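Aminotransferase (Streptomyces pactum, PDB 4ZM4) belongs to the class-III aminotransferases, a family of pyridoxal-5'-phosphate-dependent enzymes, and is built as a two-chain assembly. Local coordinates at residues D199-R202 against E203-R207; P332-Y335 against E336-E339. The protein carries 1 engineered substitution. All coordinates share one frame; numbering follows the deposited sequence.

Interaction 1 of 2, residues D199-R202 against E203-R207; sequences DALR and ELFAR
Across the junction of 199-202 and 203-207 the backbone is regular alpha-helix, with E203, L204, F205 and A206 each donating its N-H to the carbonyl four residues back. The helix, 198-208, packs on the seven-stranded mixed sheet of the fold. Of the four bonds, the one from F205 N to L201 O is the straightest at the hydrogen (170°), with a length of 3.1 Å. The buried side is carried by L201 and F205, which lie side by side and point the same way. With CG anti to the backbone N (chi1 -176°), L201 sends its CD1 along the helix to within 3.9 Å of F205 CE1. The phenyl ring also meets the helix backbone with its edge: L201 O lies in the ring plane, 3.4 Å from F205 CD1. Beyond the helix, L201 packs on L237 and L240 of helix 233-244, and F205 on I212 and V215 of strand 212-217. L204 joins this apolar side, reaching V144 and L193 of two further strands. The solvent-facing side is polar. There E203 and R207, one turn apart, form a long salt bridge in which R207 NH1 gives a weak hydrogen bond to E203 OE1 (3.5 Å). One face of the guanidinium lies over L204 CA, while the carboxylate carbon E203 CD sits at its edge. A200 O has two donors, L204 N at 2.9 Å and a water at 2.8 Å; that water in turn accepts a bond from R207 NH1 at 3.2 Å.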
ATOM      1  N   ASP B 199      11.189 -19.166  28.292  1.00 22.77           N
ATOM      2  CA  ASP B 199      10.866 -18.806  29.685  1.00 24.02           C
ATOM      3  C   ASP B 199      10.028 -17.515  29.728  1.00 22.07           C
ATOM      4  O   ASP B 199       8.980 -17.482  30.321  1.00 20.57           O
ATOM      5  CB  ASP B 199      12.149 -18.589  30.506  1.00 24.97           C
ATOM      6  CG  ASP B 199      12.927 -19.882  30.767  1.00 28.96           C
ATOM      7  OD1 ASP B 199      12.334 -20.990  30.710  1.00 27.59           O
ATOM      8  OD2 ASP B 199      14.165 -19.769  31.053  1.00 31.30           O
ATOM      9  N   ALA B 200      10.513 -16.474  29.051  1.00 20.30           N
ATOM     10  CA  ALA B 200       9.849 -15.183  29.013  1.00 19.16           C
ATOM     11  C   ALA B 200       8.472 -15.289  28.396  1.00 18.53           C
ATOM     12  O   ALA B 200       7.502 -14.720  28.888  1.00 19.96           O
ATOM     13  CB  ALA B 200      10.707 -14.176  28.237  1.00 19.93           C
ATOM     14  N   LEU B 201       8.372 -16.072  27.339  1.00 19.15           N
ATOM     15  CA  LEU B 201       7.100 -16.294  26.661  1.00 19.10           C
ATOM     16  C   LEU B 201       6.101 -17.018  27.545  1.00 19.38           C
ATOM     17  O   LEU B 201       4.897 -16.701  27.546  1.00 19.44           O
ATOM     18  CB  LEU B 201       7.340 -17.103  25.366  1.00 18.29           C
ATOM     19  CG  LEU B 201       6.095 -17.328  24.499  1.00 18.25           C
ATOM     20  CD1 LEU B 201       5.563 -16.028  23.910  1.00 18.69           C
ATOM     21  CD2 LEU B 201       6.418 -18.318  23.397  1.00 18.36           C
ATOM     22  N   ARG B 202       6.584 -18.028  28.258  1.00 21.45           N
ATOM     23  CA  ARG B 202       5.727 -18.786  29.187  1.00 23.99           C
ATOM     24  C   ARG B 202       5.249 -17.887  30.312  1.00 24.66           C
ATOM     25  O   ARG B 202       4.078 -17.933  30.704  1.00 26.55           O
ATOM     26  CB  ARG B 202       6.493 -19.964  29.787  1.00 25.39           C
ATOM     27  CG  ARG B 202       6.708 -21.134  28.846  1.00 26.92           C
ATOM     28  CD  ARG B 202       7.392 -22.258  29.600  1.00 29.72           C
ATOM     29  NE  ARG B 202       7.173 -23.527  28.913  1.00 33.73           N
ATOM     30  CZ  ARG B 202       8.064 -24.148  28.141  1.00 36.76           C
ATOM     31  NH1 ARG B 202       9.284 -23.623  27.942  1.00 38.71           N
ATOM     32  NH2 ARG B 202       7.741 -25.319  27.580  1.00 34.86           N
ATOM     33  N   GLU B 203       6.152 -17.068  30.838  1.00 27.15           N
ATOM     34  CA  GLU B 203       5.801 -16.187  31.953  1.00 32.18           C
ATOM     35  C   GLU B 203       4.748 -15.174  31.513  1.00 31.09           C
ATOM     36  O   GLU B 203       3.712 -14.985  32.184  1.00 31.57           O
ATOM     37  CB  GLU B 203       7.018 -15.482  32.527  1.00 35.51           C
ATOM     38  CG  GLU B 203       6.810 -15.107  33.988  1.00 44.22           C
ATOM     39  CD  GLU B 203       7.620 -13.902  34.429  1.00 50.50           C
ATOM     40  OE1 GLU B 203       7.137 -13.144  35.305  1.00 54.94           O
ATOM     41  OE2 GLU B 203       8.751 -13.735  33.920  1.00 57.16           O
ATOM     42  N   LEU B 204       4.963 -14.605  30.326  1.00 29.16           N
ATOM     43  CA  LEU B 204       3.985 -13.686  29.758  1.00 28.07           C
ATOM     44  C   LEU B 204       2.592 -14.332  29.732  1.00 26.14           C
ATOM     45  O   LEU B 204       1.646 -13.780  30.272  1.00 25.51           O
ATOM     46  CB  LEU B 204       4.372 -13.253  28.341  1.00 26.48           C
ATOM     47  CG  LEU B 204       3.330 -12.343  27.675  1.00 25.78           C
ATOM     48  CD1 LEU B 204       3.120 -11.060  28.456  1.00 24.11           C
ATOM     49  CD2 LEU B 204       3.773 -12.014  26.266  1.00 27.93           C
ATOM     50  N   PHE B 205       2.485 -15.498  29.101  1.00 25.66           N
ATOM     51  CA  PHE B 205       1.187 -16.187  28.968  1.00 23.72           C
ATOM     52  C   PHE B 205       0.583 -16.607  30.280  1.00 22.98           C
ATOM     53  O   PHE B 205      -0.632 -16.610  30.428  1.00 23.10           O
ATOM     54  CB  PHE B 205       1.276 -17.345  27.951  1.00 22.50           C
ATOM     55  CG  PHE B 205       0.990 -16.898  26.527  1.00 23.50           C
ATOM     56  CD1 PHE B 205       1.988 -16.294  25.758  1.00 21.96           C
ATOM     57  CD2 PHE B 205      -0.287 -17.037  25.973  1.00 21.80           C
ATOM     58  CE1 PHE B 205       1.737 -15.880  24.479  1.00 20.74           C
ATOM     59  CE2 PHE B 205      -0.539 -16.615  24.684  1.00 21.46           C
ATOM     60  CZ  PHE B 205       0.477 -16.049  23.939  1.00 22.52           C
ATOM     61  N   ALA B 206       1.414 -16.985  31.239  1.00 25.54           N
ATOM     62  CA  ALA B 206       0.914 -17.352  32.589  1.00 24.71           C
ATOM     63  C   ALA B 206       0.229 -16.156  33.238  1.00 25.17           C
ATOM     64  O   ALA B 206      -0.791 -16.293  33.888  1.00 23.61           O
ATOM     65  CB  ALA B 206       2.045 -17.883  33.468  1.00 23.28           C
ATOM     66  N   ARG B 207       0.763 -14.970  32.986  1.00 27.65           N
ATOM     67  CA  ARG B 207       0.214 -13.738  33.574  1.00 29.06           C
ATOM     68  C   ARG B 207      -0.941 -13.152  32.771  1.00 26.91           C
ATOM     69  O   ARG B 207      -1.897 -12.666  33.346  1.00 26.31           O
ATOM     70  CB  ARG B 207       1.300 -12.684  33.652  1.00 30.41           C
ATOM     71  CG  ARG B 207       2.318 -12.855  34.766  1.00 33.49           C
ATOM     72  CD  ARG B 207       3.686 -12.212  34.428  1.00 38.29           C
ATOM     73  NE  ARG B 207       3.607 -11.176  33.370  1.00 37.94           N
ATOM     74  CZ  ARG B 207       4.583 -10.889  32.506  1.00 39.90           C
ATOM     75  NH1 ARG B 207       5.764 -11.532  32.539  1.00 40.32           N
ATOM     76  NH2 ARG B 207       4.381  -9.957  31.595  1.00 39.35           N
TER
HETATM   77  O   HOH W   1       7.913 -12.334  30.240  1.00 28.94           O

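Interaction 2 of 2, residues P332-Y335 against E336-E339; sequences PDLY and ERLE
Main-chain hydrogen bonds open the helix that follows D333. D333 O takes R337 N at 3.2 Å and, more weakly, E336 N; L338 N then bonds L334 O at 2.8 Å. E339 N reaches Y335 O from well above the carbonyl plane, 42° out of it, whereas the donors R337 N and L338 N arrive nearly along the C=O axis of their acceptors.

Apolar packing centres on L338. Its CD1 lies 3.7 Å from L334 CG and 3.9 Å from Y335 CD1, so a single methyl touches both residues. Because Y335 CG stands beside its own backbone N (chi1 -65°), the ring runs alongside L338, and it meets that methyl obliquely. The phenol end of Y335 is held elsewhere, its OH hydrogen-bonded to F257 O, while L338 also packs on T367 and T425.

Charged and polar groups gather round the first turn. D333 and E336 point the same way, with OD1 and OE1 only 3.6 Å apart, a like-charge approach that probably costs some energy. R337 bends at chi3 (26°), folding its guanidinium back so that one face lies over L334 CA. A water in the guanidinium plane accepts a weak bond from R337 NH1 and an ordinary hydrogen bond from D333 N, bridging side chain and backbone. E339 turns to a different partner, forming a salt bridge with R364 through OE2.

Together these contacts make up the first turn of an alpha-helix, with D333 at the N-cap position but making no side-chain capping bond.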
ATOM      1  N   PRO B 332       8.070 -28.258  -9.551  1.00 31.21           N
ATOM      2  CA  PRO B 332       7.986 -28.987  -8.288  1.00 30.31           C
ATOM      3  C   PRO B 332       9.335 -29.222  -7.611  1.00 27.74           C
ATOM      4  O   PRO B 332       9.363 -29.474  -6.405  1.00 29.54           O
ATOM      5  CB  PRO B 332       7.319 -30.318  -8.686  1.00 30.52           C
ATOM      6  CG  PRO B 332       7.649 -30.489 -10.123  1.00 31.48           C
ATOM      7  CD  PRO B 332       7.736 -29.106 -10.716  1.00 30.87           C
ATOM      8  N   ASP B 333      10.435 -29.074  -8.331  1.00 27.45           N
ATOM      9  CA  ASP B 333      11.781 -29.154  -7.695  1.00 27.12           C
ATOM     10  C   ASP B 333      12.478 -27.785  -7.487  1.00 24.18           C
ATOM     11  O   ASP B 333      13.662 -27.728  -7.204  1.00 23.62           O
ATOM     12  CB  ASP B 333      12.684 -30.111  -8.501  1.00 27.78           C
ATOM     13  CG  ASP B 333      12.139 -31.536  -8.544  1.00 27.67           C
ATOM     14  OD1 ASP B 333      11.626 -32.031  -7.509  1.00 31.12           O
ATOM     15  OD2 ASP B 333      12.171 -32.149  -9.625  1.00 30.57           O
ATOM     16  N   LEU B 334      11.719 -26.696  -7.537  1.00 22.78           N
ATOM     17  CA  LEU B 334      12.275 -25.331  -7.424  1.00 22.47           C
ATOM     18  C   LEU B 334      13.019 -25.121  -6.136  1.00 22.43           C
ATOM     19  O   LEU B 334      14.171 -24.677  -6.128  1.00 20.14           O
ATOM     20  CB  LEU B 334      11.147 -24.295  -7.540  1.00 22.25           C
ATOM     21  CG  LEU B 334      11.529 -22.820  -7.398  1.00 22.96           C
ATOM     22  CD1 LEU B 334      12.559 -22.388  -8.420  1.00 21.15           C
ATOM     23  CD2 LEU B 334      10.268 -21.966  -7.510  1.00 23.37           C
ATOM     24  N   TYR B 335      12.372 -25.505  -5.034  1.00 23.91           N
ATOM     25  CA  TYR B 335      12.925 -25.243  -3.692  1.00 25.92           C
ATOM     26  C   TYR B 335      14.148 -26.102  -3.406  1.00 28.27           C
ATOM     27  O   TYR B 335      15.006 -25.702  -2.626  1.00 30.88           O
ATOM     28  CB  TYR B 335      11.816 -25.320  -2.622  1.00 24.77           C
ATOM     29  CG  TYR B 335      10.823 -24.204  -2.865  1.00 23.02           C
ATOM     30  CD1 TYR B 335      11.040 -22.931  -2.335  1.00 23.66           C
ATOM     31  CD2 TYR B 335       9.743 -24.379  -3.717  1.00 22.74           C
ATOM     32  CE1 TYR B 335      10.156 -21.885  -2.569  1.00 22.70           C
ATOM     33  CE2 TYR B 335       8.859 -23.346  -3.977  1.00 23.18           C
ATOM     34  CZ  TYR B 335       9.068 -22.089  -3.392  1.00 23.50           C
ATOM     35  OH  TYR B 335       8.178 -21.051  -3.635  1.00 19.85           O
ATOM     36  N   GLU B 336      14.266 -27.246  -4.087  1.00 31.92           N
ATOM     37  CA  GLU B 336      15.490 -28.056  -4.023  1.00 31.35           C
ATOM     38  C   GLU B 336      16.663 -27.382  -4.752  1.00 30.02           C
ATOM     39  O   GLU B 336      17.792 -27.399  -4.253  1.00 28.07           O
ATOM     40  CB  GLU B 336      15.260 -29.446  -4.601  1.00 37.10           C
ATOM     41  CG  GLU B 336      14.775 -30.444  -3.568  1.00 47.53           C
ATOM     42  CD  GLU B 336      14.080 -31.677  -4.164  1.00 57.77           C
ATOM     43  OE1 GLU B 336      14.473 -32.169  -5.250  1.00 58.08           O
ATOM     44  OE2 GLU B 336      13.121 -32.164  -3.519  1.00 64.74           O
ATOM     45  N   ARG B 337      16.403 -26.810  -5.924  1.00 26.00           N
ATOM     46  CA  ARG B 337      17.429 -26.091  -6.655  1.00 27.82           C
ATOM     47  C   ARG B 337      17.823 -24.783  -5.948  1.00 27.35           C
ATOM     48  O   ARG B 337      18.995 -24.429  -5.929  1.00 25.61           O
ATOM     49  CB  ARG B 337      16.958 -25.773  -8.074  1.00 28.82           C
ATOM     50  CG  ARG B 337      17.258 -26.873  -9.078  1.00 33.21           C
ATOM     51  CD  ARG B 337      16.292 -26.958 -10.266  1.00 35.18           C
ATOM     52  NE  ARG B 337      15.613 -25.714 -10.640  1.00 33.93           N
ATOM     53  CZ  ARG B 337      14.337 -25.633 -11.024  1.00 34.01           C
ATOM     54  NH1 ARG B 337      13.555 -26.694 -11.051  1.00 33.54           N
ATOM     55  NH2 ARG B 337      13.829 -24.450 -11.349  1.00 38.93           N
ATOM     56  N   LEU B 338      16.845 -24.067  -5.392  1.00 26.59           N
ATOM     57  CA  LEU B 338      17.138 -22.850  -4.613  1.00 26.51           C
ATOM     58  C   LEU B 338      18.030 -23.192  -3.448  1.00 25.99           C
ATOM     59  O   LEU B 338      18.911 -22.426  -3.105  1.00 31.26           O
ATOM     60  CB  LEU B 338      15.840 -22.168  -4.124  1.00 26.91           C
ATOM     61  CG  LEU B 338      14.966 -21.556  -5.235  1.00 27.23           C
ATOM     62  CD1 LEU B 338      13.586 -21.207  -4.712  1.00 28.96           C
ATOM     63  CD2 LEU B 338      15.607 -20.329  -5.857  1.00 26.81           C
ATOM     64  N   GLU B 339      17.781 -24.337  -2.823  1.00 26.31           N
ATOM     65  CA  GLU B 339      18.590 -24.794  -1.697  1.00 25.92           C
ATOM     66  C   GLU B 339      20.043 -25.017  -2.119  1.00 25.36           C
ATOM     67  O   GLU B 339      20.966 -24.600  -1.394  1.00 24.79           O
ATOM     68  CB  GLU B 339      17.962 -26.047  -1.056  1.00 25.08           C
ATOM     69  CG  GLU B 339      18.828 -26.765  -0.018  1.00 26.97           C
ATOM     70  CD  GLU B 339      19.279 -25.907   1.149  1.00 25.16           C
ATOM     71  OE1 GLU B 339      18.544 -24.976   1.541  1.00 26.05           O
ATOM     72  OE2 GLU B 339      20.359 -26.188   1.696  1.00 24.92           O
TER
HETATM   73  O   HOH W   2      11.251 -28.199 -11.338  1.00 10.85           O

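From the N terminus, helix 198-208 comes first, entered soon after strand 190-193 and left just before strand 212-217. Interaction 1 lies within it and belongs to the layer that, with helix 233-244, packs on the seven-stranded sheet. The chain completes that sheet and runs through helix 315-329 before interaction 2 starts helix 334-355, which leads to the antiparallel sheet beginning at 360-365. Each contact joins consecutive residues, so neither closes a long loop; they follow in series, neither nesting nor crossing. The centres of interactions 1 and 2 are about 38 Å apart and their nearest atoms about 26 Å, so they do not touch and lie in separate parts of the same class-III aminotransferase fold.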